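Local coordinates for putative epoxide hydrolase protein (Klebsiella pneumoniae subsp. pneumoniae, PDB 5BOV) that is probably an alpha/beta-fold hydrolase, possibly acting on epoxides or monoacylglycerols, its substrate not being established, at residues I21-I26 with R60-Y65; G6-I11 with D43-A48; P246-E251 with K272-D277. All blocks are in the same frame, centred on the assembly; numbering follows the deposited sequence. Where two conformers were deposited one is given.

Contact 1: I21-I26 with R60-Y65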
loop_
_atom_site.group_PDB
_atom_site.type_symbol
_atom_site.label_atom_id
_atom_site.label_comp_id
_atom_site.label_asym_id
_atom_site.label_seq_id
_atom_site.Cartn_x
_atom_site.Cartn_y
_atom_site.Cartn_z
ATOM N N ILE A 21 6.543 -7.214 -12.768
ATOM C CA ILE A 21 5.433 -6.932 -11.935
ATOM C C ILE A 21 4.258 -7.747 -12.391
ATOM O O ILE A 21 3.894 -7.727 -13.589
ATOM C CB ILE A 21 5.095 -5.414 -11.953
ATOM C CG1 ILE A 21 6.199 -4.660 -11.225
ATOM C CG2 ILE A 21 3.753 -5.152 -11.217
ATOM C CD1 ILE A 21 6.071 -3.133 -11.238
ATOM N N GLY A 22 3.608 -8.429 -11.426
ATOM C CA GLY A 22 2.320 -9.074 -11.631
ATOM C C GLY A 22 1.148 -8.150 -11.304
ATOM O O GLY A 22 1.161 -7.496 -10.286
ATOM N N TYR A 23 0.165 -8.047 -12.211
ATOM C CA TYR A 23 -0.938 -7.079 -12.052
ATOM C C TYR A 23 -2.195 -7.490 -12.747
ATOM O O TYR A 23 -2.173 -8.147 -13.779
ATOM C CB TYR A 23 -0.502 -5.666 -12.471
ATOM C CG TYR A 23 -0.213 -5.555 -13.950
ATOM C CD1 TYR A 23 0.960 -6.082 -14.509
ATOM C CD2 TYR A 23 -1.101 -4.948 -14.786
ATOM C CE1 TYR A 23 1.183 -6.057 -15.876
ATOM C CE2 TYR A 23 -0.884 -4.878 -16.180
ATOM C CZ TYR A 23 0.243 -5.414 -16.712
ATOM O OH TYR A 23 0.479 -5.389 -18.047
ATOM N N VAL A 24 -3.335 -7.065 -12.217
ATOM C CA VAL A 24 -4.607 -7.080 -12.922
ATOM C C VAL A 24 -4.769 -5.778 -13.691
ATOM O O VAL A 24 -4.325 -4.729 -13.271
ATOM C CB VAL A 24 -5.738 -7.167 -11.902
ATOM C CG1 VAL A 24 -7.088 -7.066 -12.533
ATOM C CG2 VAL A 24 -5.617 -8.431 -11.111
ATOM N N ASP A 25 -5.332 -5.914 -14.892
ATOM C CA ASP A 25 -5.608 -4.753 -15.762
ATOM C C ASP A 25 -6.969 -4.985 -16.403
ATOM O O ASP A 25 -7.086 -5.791 -17.309
ATOM C CB ASP A 25 -4.495 -4.649 -16.821
ATOM C CG ASP A 25 -4.633 -3.463 -17.743
ATOM O OD1 ASP A 25 -5.627 -2.720 -17.666
ATOM O OD2 ASP A 25 -3.685 -3.300 -18.550
ATOM N N ILE A 26 -7.977 -4.301 -15.882
ATOM C CA ILE A 26 -9.348 -4.521 -16.302
ATOM C C ILE A 26 -10.023 -3.194 -16.619
ATOM O O ILE A 26 -9.526 -2.079 -16.311
ATOM C CB ILE A 26 -10.178 -5.269 -15.306
ATOM C CG1 ILE A 26 -10.205 -4.551 -13.939
ATOM C CG2 ILE A 26 -9.665 -6.704 -15.253
ATOM C CD1 ILE A 26 -11.116 -5.266 -12.965
ATOM N N ARG A 60 -10.322 2.402 -16.232
ATOM C CA ARG A 60 -9.330 1.379 -16.460
ATOM C C ARG A 60 -8.634 1.167 -15.116
ATOM O O ARG A 60 -7.975 2.096 -14.652
ATOM C CB ARG A 60 -8.323 1.809 -17.497
ATOM C CG ARG A 60 -7.356 0.691 -17.778
ATOM C CD ARG A 60 -6.081 1.100 -18.409
ATOM N NE ARG A 60 -5.110 0.038 -18.609
ATOM C CZ ARG A 60 -4.032 0.258 -19.354
ATOM N NH1 ARG A 60 -3.850 1.451 -19.890
ATOM N NH2 ARG A 60 -3.117 -0.673 -19.512
ATOM N N VAL A 61 -8.607 -0.088 -14.645
ATOM C CA VAL A 61 -8.080 -0.351 -13.283
ATOM C C VAL A 61 -6.877 -1.298 -13.313
ATOM O O VAL A 61 -6.914 -2.416 -13.868
ATOM C CB VAL A 61 -9.182 -0.955 -12.409
ATOM C CG1 VAL A 61 -8.737 -0.980 -10.968
ATOM C CG2 VAL A 61 -10.442 -0.132 -12.560
ATOM N N ILE A 62 -5.782 -0.829 -12.719
ATOM C CA ILE A 62 -4.537 -1.581 -12.572
ATOM C C ILE A 62 -4.337 -1.928 -11.121
ATOM O O ILE A 62 -4.382 -1.027 -10.240
ATOM C CB ILE A 62 -3.333 -0.716 -13.018
ATOM C CG1 ILE A 62 -3.496 -0.138 -14.435
ATOM C CG2 ILE A 62 -2.030 -1.490 -12.862
ATOM C CD1 ILE A 62 -3.543 -1.187 -15.440
ATOM N N VAL A 63 -4.135 -3.222 -10.842
ATOM C CA VAL A 63 -3.941 -3.655 -9.440
ATOM C C VAL A 63 -2.687 -4.551 -9.335
ATOM O O VAL A 63 -2.765 -5.751 -9.672
ATOM C CB VAL A 63 -5.158 -4.419 -8.885
ATOM C CG1 VAL A 63 -5.056 -4.562 -7.386
ATOM C CG2 VAL A 63 -6.471 -3.731 -9.253
ATOM N N PRO A 64 -1.525 -3.975 -8.967
ATOM C CA PRO A 64 -0.318 -4.722 -8.929
ATOM C C PRO A 64 0.020 -5.338 -7.621
ATOM O O PRO A 64 -0.302 -4.771 -6.572
ATOM C CB PRO A 64 0.737 -3.654 -9.274
ATOM C CG PRO A 64 0.198 -2.400 -8.624
ATOM C CD PRO A 64 -1.285 -2.520 -8.734
ATOM N N TYR A 65 0.705 -6.473 -7.671
ATOM C CA TYR A 65 1.381 -6.974 -6.471
ATOM C C TYR A 65 2.599 -6.102 -6.223
ATOM O O TYR A 65 3.435 -5.864 -7.131
ATOM C CB TYR A 65 1.852 -8.405 -6.630
ATOM C CG TYR A 65 0.813 -9.482 -6.685
ATOM C CD1 TYR A 65 0.090 -9.825 -5.552
ATOM C CD2 TYR A 65 0.558 -10.188 -7.866
ATOM C CE1 TYR A 65 -0.792 -10.905 -5.551
ATOM C CE2 TYR A 65 -0.381 -11.212 -7.912
ATOM C CZ TYR A 65 -1.032 -11.593 -6.745
ATOM O OH TYR A 65 -1.946 -12.601 -6.757
#

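Contact 2: G6-I11 with D43-A48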
loop_
_atom_site.group_PDB
_atom_site.type_symbol
_atom_site.label_atom_id
_atom_site.label_comp_id
_atom_site.label_asym_id
_atom_site.label_seq_id
_atom_site.Cartn_x
_atom_site.Cartn_y
_atom_site.Cartn_z
ATOM N N GLY A 6 -14.411 -13.996 -14.458
ATOM C CA GLY A 6 -13.077 -14.420 -14.090
ATOM C C GLY A 6 -12.050 -13.332 -14.279
ATOM O O GLY A 6 -10.842 -13.618 -14.269
ATOM N N ALA A 7 -12.460 -12.088 -14.550
ATOM C CA ALA A 7 -11.438 -11.159 -15.105
ATOM C C ALA A 7 -10.346 -10.808 -14.128
ATOM O O ALA A 7 -9.198 -10.527 -14.519
ATOM C CB ALA A 7 -12.085 -9.828 -15.568
ATOM N N PHE A 8 -10.761 -10.717 -12.869
ATOM C CA PHE A 8 -9.790 -10.292 -11.831
ATOM C C PHE A 8 -8.808 -11.402 -11.559
ATOM O O PHE A 8 -7.749 -11.119 -10.992
ATOM C CB PHE A 8 -10.528 -9.948 -10.533
ATOM C CG PHE A 8 -9.672 -9.203 -9.557
ATOM C CD1 PHE A 8 -9.471 -7.822 -9.680
ATOM C CD2 PHE A 8 -9.025 -9.888 -8.543
ATOM C CE1 PHE A 8 -8.646 -7.139 -8.820
ATOM C CE2 PHE A 8 -8.211 -9.188 -7.703
ATOM C CZ PHE A 8 -8.013 -7.838 -7.857
ATOM N N ASP A 9 -9.066 -12.632 -11.998
ATOM C CA ASP A 9 -8.106 -13.688 -11.882
ATOM C C ASP A 9 -7.121 -13.864 -13.067
ATOM O O ASP A 9 -6.307 -14.789 -13.021
ATOM C CB ASP A 9 -8.795 -14.991 -11.543
ATOM C CG ASP A 9 -9.390 -14.991 -10.134
ATOM O OD1 ASP A 9 -8.901 -14.236 -9.250
ATOM O OD2 ASP A 9 -10.403 -15.736 -9.977
ATOM N N LYS A 10 -7.143 -12.966 -14.056
ATOM C CA LYS A 10 -6.190 -13.012 -15.143
ATOM C C LYS A 10 -5.066 -12.069 -14.750
ATOM O O LYS A 10 -5.248 -10.892 -14.736
ATOM C CB LYS A 10 -6.862 -12.628 -16.461
ATOM C CG LYS A 10 -7.841 -13.701 -16.891
ATOM C CD LYS A 10 -8.635 -13.256 -18.124
ATOM C CE LYS A 10 -9.389 -14.444 -18.693
ATOM N NZ LYS A 10 -10.662 -14.614 -17.939
ATOM N N ILE A 11 -3.952 -12.644 -14.337
ATOM C CA ILE A 11 -2.795 -11.896 -13.892
ATOM C C ILE A 11 -1.848 -11.661 -15.040
ATOM O O ILE A 11 -1.455 -12.582 -15.729
ATOM C CB ILE A 11 -2.038 -12.618 -12.789
ATOM C CG1 ILE A 11 -3.027 -12.978 -11.658
ATOM C CG2 ILE A 11 -0.944 -11.745 -12.257
ATOM C CD1 ILE A 11 -3.815 -11.810 -11.109
ATOM N N ASP A 43 -2.922 -8.329 -0.115
ATOM C CA ASP A 43 -2.505 -8.387 -1.517
ATOM C C ASP A 43 -3.581 -7.811 -2.446
ATOM O O ASP A 43 -4.480 -7.127 -1.960
ATOM C CB ASP A 43 -2.078 -9.802 -1.954
ATOM C CG ASP A 43 -3.237 -10.716 -2.231
ATOM O OD1 ASP A 43 -4.376 -10.410 -1.848
ATOM O OD2 ASP A 43 -2.919 -11.829 -2.729
ATOM N N ILE A 44 -3.480 -8.080 -3.744
ATOM C CA ILE A 44 -4.415 -7.551 -4.722
ATOM C C ILE A 44 -5.884 -7.910 -4.429
ATOM O O ILE A 44 -6.825 -7.257 -4.889
ATOM C CB ILE A 44 -4.058 -7.971 -6.166
ATOM C CG1 ILE A 44 -4.146 -9.473 -6.363
ATOM C CG2 ILE A 44 -2.663 -7.409 -6.507
ATOM C CD1 ILE A 44 -4.045 -9.886 -7.792
ATOM N N GLN A 45 -6.128 -9.012 -3.676
ATOM C CA GLN A 45 -7.497 -9.368 -3.367
ATOM C C GLN A 45 -8.234 -8.317 -2.561
ATOM O O GLN A 45 -9.472 -8.306 -2.482
ATOM C CB GLN A 45 -7.585 -10.734 -2.659
ATOM C CG GLN A 45 -6.981 -11.903 -3.427
ATOM C CD GLN A 45 -7.425 -12.028 -4.892
ATOM O OE1 GLN A 45 -6.555 -12.371 -5.762
ATOM N NE2 GLN A 45 -8.624 -11.842 -5.166
ATOM N N SER A 46 -7.493 -7.396 -1.948
ATOM C CA SER A 46 -8.085 -6.263 -1.275
ATOM C C SER A 46 -8.991 -5.433 -2.249
ATOM O O SER A 46 -9.928 -4.792 -1.770
ATOM C CB SER A 46 -6.994 -5.318 -0.778
ATOM O OG SER A 46 -6.175 -5.912 0.217
ATOM N N TYR A 47 -8.732 -5.567 -3.555
ATOM C CA TYR A 47 -9.453 -4.852 -4.577
ATOM C C TYR A 47 -10.216 -5.753 -5.498
ATOM O O TYR A 47 -10.719 -5.281 -6.509
ATOM C CB TYR A 47 -8.466 -3.986 -5.347
ATOM C CG TYR A 47 -7.719 -3.003 -4.448
ATOM C CD1 TYR A 47 -8.377 -1.899 -3.915
ATOM C CD2 TYR A 47 -6.381 -3.201 -4.114
ATOM C CE1 TYR A 47 -7.729 -0.967 -3.146
ATOM C CE2 TYR A 47 -5.701 -2.293 -3.292
ATOM C CZ TYR A 47 -6.366 -1.191 -2.796
ATOM O OH TYR A 47 -5.724 -0.252 -2.035
ATOM N N ALA A 48 -10.521 -6.984 -5.068
ATOM C CA ALA A 48 -11.241 -7.902 -5.956
ATOM C C ALA A 48 -12.649 -7.464 -6.199
ATOM O O ALA A 48 -13.266 -7.916 -7.199
ATOM C CB ALA A 48 -11.204 -9.317 -5.413
HETATM O O HOH W 1 -10.115 -13.313 -7.107
#

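Contact 3: P246-E251 with K272-D277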
loop_
_atom_site.group_PDB
_atom_site.type_symbol
_atom_site.label_atom_id
_atom_site.label_comp_id
_atom_site.label_asym_id
_atom_site.label_seq_id
_atom_site.Cartn_x
_atom_site.Cartn_y
_atom_site.Cartn_z
ATOM N N PRO A 246 -5.530 16.661 -5.707
ATOM C CA PRO A 246 -6.808 16.430 -4.993
ATOM C C PRO A 246 -6.795 15.078 -4.251
ATOM O O PRO A 246 -6.484 14.089 -4.840
ATOM C CB PRO A 246 -7.873 16.433 -6.117
ATOM C CG PRO A 246 -7.237 17.246 -7.168
ATOM C CD PRO A 246 -5.777 16.926 -7.139
ATOM N N THR A 247 -7.166 15.122 -2.984
ATOM C CA THR A 247 -7.022 13.940 -2.116
ATOM C C THR A 247 -8.253 13.762 -1.253
ATOM O O THR A 247 -8.758 14.744 -0.638
ATOM C CB THR A 247 -5.823 14.106 -1.218
ATOM O OG1 THR A 247 -4.613 14.234 -2.016
ATOM C CG2 THR A 247 -5.656 12.929 -0.293
ATOM N N ILE A 248 -8.723 12.506 -1.137
ATOM C CA ILE A 248 -9.614 12.117 -0.095
ATOM C C ILE A 248 -8.906 11.151 0.829
ATOM O O ILE A 248 -8.344 10.171 0.360
ATOM C CB ILE A 248 -10.937 11.474 -0.619
ATOM C CG1 ILE A 248 -11.666 12.511 -1.476
ATOM C CG2 ILE A 248 -11.757 10.947 0.501
ATOM C CD1 ILE A 248 -13.010 12.014 -1.994
ATOM N N THR A 249 -8.912 11.460 2.121
ATOM C CA THR A 249 -8.415 10.534 3.119
ATOM C C THR A 249 -9.608 9.811 3.783
ATOM O O THR A 249 -10.690 10.329 3.887
ATOM C CB THR A 249 -7.549 11.240 4.206
ATOM O OG1 THR A 249 -8.315 12.271 4.799
ATOM C CG2 THR A 249 -6.297 11.772 3.578
ATOM N N LEU A 250 -9.345 8.544 4.165
ATOM C CA LEU A 250 -10.334 7.678 4.767
ATOM C C LEU A 250 -9.819 7.119 6.078
ATOM O O LEU A 250 -8.634 6.803 6.185
ATOM C CB LEU A 250 -10.680 6.482 3.880
ATOM C CG LEU A 250 -11.137 6.780 2.466
ATOM C CD1 LEU A 250 -11.348 5.457 1.715
ATOM C CD2 LEU A 250 -12.438 7.549 2.522
ATOM N N GLU A 251 -10.725 6.880 7.046
ATOM C CA GLU A 251 -10.296 6.100 8.182
ATOM C C GLU A 251 -11.500 5.308 8.598
ATOM O O GLU A 251 -12.616 5.752 8.439
ATOM C CB GLU A 251 -9.845 7.078 9.277
ATOM C CG GLU A 251 -9.261 6.370 10.478
ATOM C CD GLU A 251 -8.154 5.434 10.056
ATOM O OE1 GLU A 251 -7.033 5.917 9.827
ATOM O OE2 GLU A 251 -8.403 4.172 9.926
ATOM N N LYS A 272 -7.082 20.429 -3.195
ATOM C CA LYS A 272 -8.441 20.063 -2.873
ATOM C C LYS A 272 -8.383 18.874 -1.958
ATOM O O LYS A 272 -7.532 18.002 -2.129
ATOM C CB LYS A 272 -9.172 19.702 -4.176
ATOM C CG LYS A 272 -9.344 20.933 -5.047
ATOM C CD LYS A 272 -10.058 20.527 -6.296
ATOM C CE LYS A 272 -10.467 21.774 -7.070
ATOM N NZ LYS A 272 -11.331 21.441 -8.236
ATOM N N TYR A 273 -9.300 18.861 -0.983
ATOM C CA TYR A 273 -9.220 17.885 0.128
ATOM C C TYR A 273 -10.532 17.583 0.764
ATOM O O TYR A 273 -11.361 18.463 0.966
ATOM C CB TYR A 273 -8.319 18.451 1.226
ATOM C CG TYR A 273 -8.101 17.500 2.347
ATOM C CD1 TYR A 273 -7.275 16.433 2.179
ATOM C CD2 TYR A 273 -8.796 17.614 3.525
ATOM C CE1 TYR A 273 -7.108 15.499 3.209
ATOM C CE2 TYR A 273 -8.640 16.710 4.571
ATOM C CZ TYR A 273 -7.806 15.645 4.396
ATOM O OH TYR A 273 -7.622 14.709 5.408
ATOM N N GLU A 274 -10.703 16.323 1.163
ATOM C CA GLU A 274 -11.821 15.912 2.003
ATOM C C GLU A 274 -11.360 14.739 2.834
ATOM O O GLU A 274 -10.604 13.886 2.313
ATOM C CB GLU A 274 -12.976 15.499 1.116
ATOM C CG GLU A 274 -14.223 15.178 1.905
ATOM C CD GLU A 274 -15.397 14.626 1.084
ATOM O OE1 GLU A 274 -15.420 14.838 -0.121
ATOM O OE2 GLU A 274 -16.252 13.992 1.737
ATOM N N HIS A 275 -11.764 14.733 4.077
ATOM C CA HIS A 275 -11.557 13.580 4.932
ATOM C C HIS A 275 -12.892 12.869 5.198
ATOM O O HIS A 275 -13.900 13.532 5.486
ATOM C CB HIS A 275 -10.953 13.956 6.302
ATOM C CG HIS A 275 -10.793 12.749 7.159
ATOM N ND1 HIS A 275 -9.879 11.761 6.879
ATOM C CD2 HIS A 275 -11.509 12.298 8.221
ATOM C CE1 HIS A 275 -10.029 10.751 7.692
ATOM N NE2 HIS A 275 -11.031 11.051 8.531
ATOM N N ARG A 276 -12.890 11.541 5.176
ATOM C CA ARG A 276 -14.090 10.742 5.491
ATOM C C ARG A 276 -13.818 9.665 6.488
ATOM O O ARG A 276 -12.958 8.790 6.282
ATOM C CB ARG A 276 -14.671 10.003 4.291
ATOM C CG ARG A 276 -15.081 10.924 3.233
ATOM C CD ARG A 276 -15.702 10.190 2.078
ATOM N NE ARG A 276 -16.062 11.202 1.161
ATOM C CZ ARG A 276 -16.478 10.936 -0.048
ATOM N NH1 ARG A 276 -16.600 9.669 -0.496
ATOM N NH2 ARG A 276 -16.777 11.965 -0.794
ATOM N N ASP A 277 -14.568 9.721 7.580
ATOM C CA ASP A 277 -14.578 8.648 8.561
ATOM C C ASP A 277 -15.592 7.680 8.055
ATOM O O ASP A 277 -16.815 8.052 7.916
ATOM C CB ASP A 277 -14.903 9.168 9.974
ATOM C CG ASP A 277 -13.757 9.965 10.589
ATOM O OD1 ASP A 277 -12.578 9.555 10.429
ATOM O OD2 ASP A 277 -13.964 11.106 11.029
#

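Contact 1: I21-I26 with R60-Y65
Asp25 sets its CG anti to the backbone N (chi1 -178°), and Arg60, whose CG is likewise anti to its own N, runs extended from CG to NE; the two ends meet across the strands side-on. Arg60 NE reaches Asp25 OD1 at 3.0 Å while Arg60 NH2 takes Asp25 OD2 at 2.9 Å, a salt bridge with both bonds nearly straight and both made on the syn side of the carboxylate. Carboxylate and guanidinium planes are turned 17° apart, so the two nitrogens grip one oxygen each and fix the rotation of the acid. Asp25 OD1 also bridges to Arg29, and the two arginines would be expected to favour its ionised form. Ile62 lies side by side with Asp25, pointing the same way, its CD1 3.4 Å from Asp25 CG.

The backbones form an antiparallel ladder in the mixed central sheet of the alpha/beta hydrolase fold, joining strand 19-26 to strand 59-74. Val24 and Val63 exchange two bonds as a hydrogen-bonded pair, as do Ile26 and Val61; Tyr65 N adds a 2.8 Å bond to Gly22 O. Tyr23 and Pro64 approach as a non-hydrogen-bonded pair, CB to CB 4.0 Å, on the face that also carries Asp25 and Ile62. Ile21 CG2 packs 3.9 Å from Pro64 CB, the two side chains side by side and both touching Leu95 of helix 85-98. On the other face Val24 meets Val63 CB to CB at 4.1 Å, and Ile26 CG1 lies beside Val61 CB, with Ala51 of helix 50-56 packed against Ile26, Val61 and Val63.

Contact 2: G6-I11 with D43-A48
Phe8 is the bump of this contact, and the short 3-10 turn at 44-46 with the residues that follow it forms the hollow that receives it. Both segments are loops of the alpha/beta hydrolase fold: residues 6-11 lead into the edge strand 12-16, while the loop containing residues 43-48 connects strand 32-37 to helix 50-56. The Phe8 CG stands anti to the backbone N (chi1 -166°), and the ring projects from its own 3-10 turn at 7-9 into the bend opposite. One face is filled by Ala48, whose CA sits over the centre of the Phe8 ring, 3.7 Å from the centroid and only 10° off the normal, a CH-pi contact. Ala48 CB adds to this by resting 3.8 Å from Phe8 CE2. At the ring edge, near its plane, Ile44 O lies 3.2 Å from Phe8 CZ; the same carbonyl accepts a hydrogen bond from the backbone N of Tyr47. The carbonyl of Tyr47 comes obliquely to CE1. Gln45, bent at chi2, brings NE2 to 3.7 Å from Phe8 CE2, with its amide plane almost perpendicular to the ring.

Beside the ring, Ile11 and Ile44 reach toward each other tip to tip, CD1 to CD1 at 3.8 Å. Val24 of strand 19-26 touches Phe8, Ile11 and Ile44, so this strand backs the Phe8 ring and the two isoleucines. The bend itself is shaped by an Asx turn in which Asp43 OD1 accepts from Gln45 N, while Thr200 bonds to the same oxygen. No direct hydrogen bond spans the two segments, but a water does: it accepts from Gln45 NE2 at 2.9 Å and donates to Asp9 OD1 at 2.6 Å.

Contact 3: P246-E251 with K272-D277
Thr249 and its partners Tyr273 and His275 lie in a parallel strand pairing at one edge of the central sheet, where strand 247-252 meets the outermost strand 273-278 within a beta-alpha-beta unit. Five backbone hydrogen bonds zip the pair, from Thr247 N to Lys272 O through to Glu251 N to Arg276 O. The Thr249 hydroxyl stands between the backbone N and the carbonyl carbon (chi1 56°), where two side chains cross it at about a right angle. Thr249 OG1 is hydrogen-bonded to Tyr273 OH at 2.6 Å and to His275 ND1 at 2.7 Å, the latter at the imidazole edge. His275 NE2 donates to Asp277 OD1 at 2.9 Å, so the imidazole is held at both nitrogens, which fixes its rotation.

On the opposite face, in the conformer described, Arg276 NE makes a salt bridge to Glu274 OE2 at 2.9 Å, OE2 lying in the guanidinium plane while NE stands above the carboxylate plane; Ile248 CD1 lies over one guanidinium face, and NH2 also bridges to Asp300. Leu250 CD2 packs alongside Arg276 CB. Helix 291-303 covers Ile248 and Leu250, Tyr265 of helix 262-265 touches Thr249, Tyr273 and His275, and strand 127-133 flanks 247-252 on its other edge.

Contacts 1 and 3 belong to the same sheet but stand about 24 Å apart between centres: contact 1 is a buried antiparallel pairing, contact 3 a parallel one, only partly buried, that includes the outermost strand. Contact 2 joins no strands; its loops lie against contact 1, with Val24 CG2 3.4 Å from Phe8 O and Ile44 CG2 against the carbonyls of Val63 and Pro64. The segments of contacts 1 and 2 alternate along the chain, whereas contact 3 follows both. The chemistry follows the place in the fold: branched aliphatic packing with one salt bridge across the strands in contact 1; in contact 2, partly buried, an aromatic ring against backbone and aliphatic groups, with a water bridge; and hydroxyl, imidazole and charged side chains in contact 3.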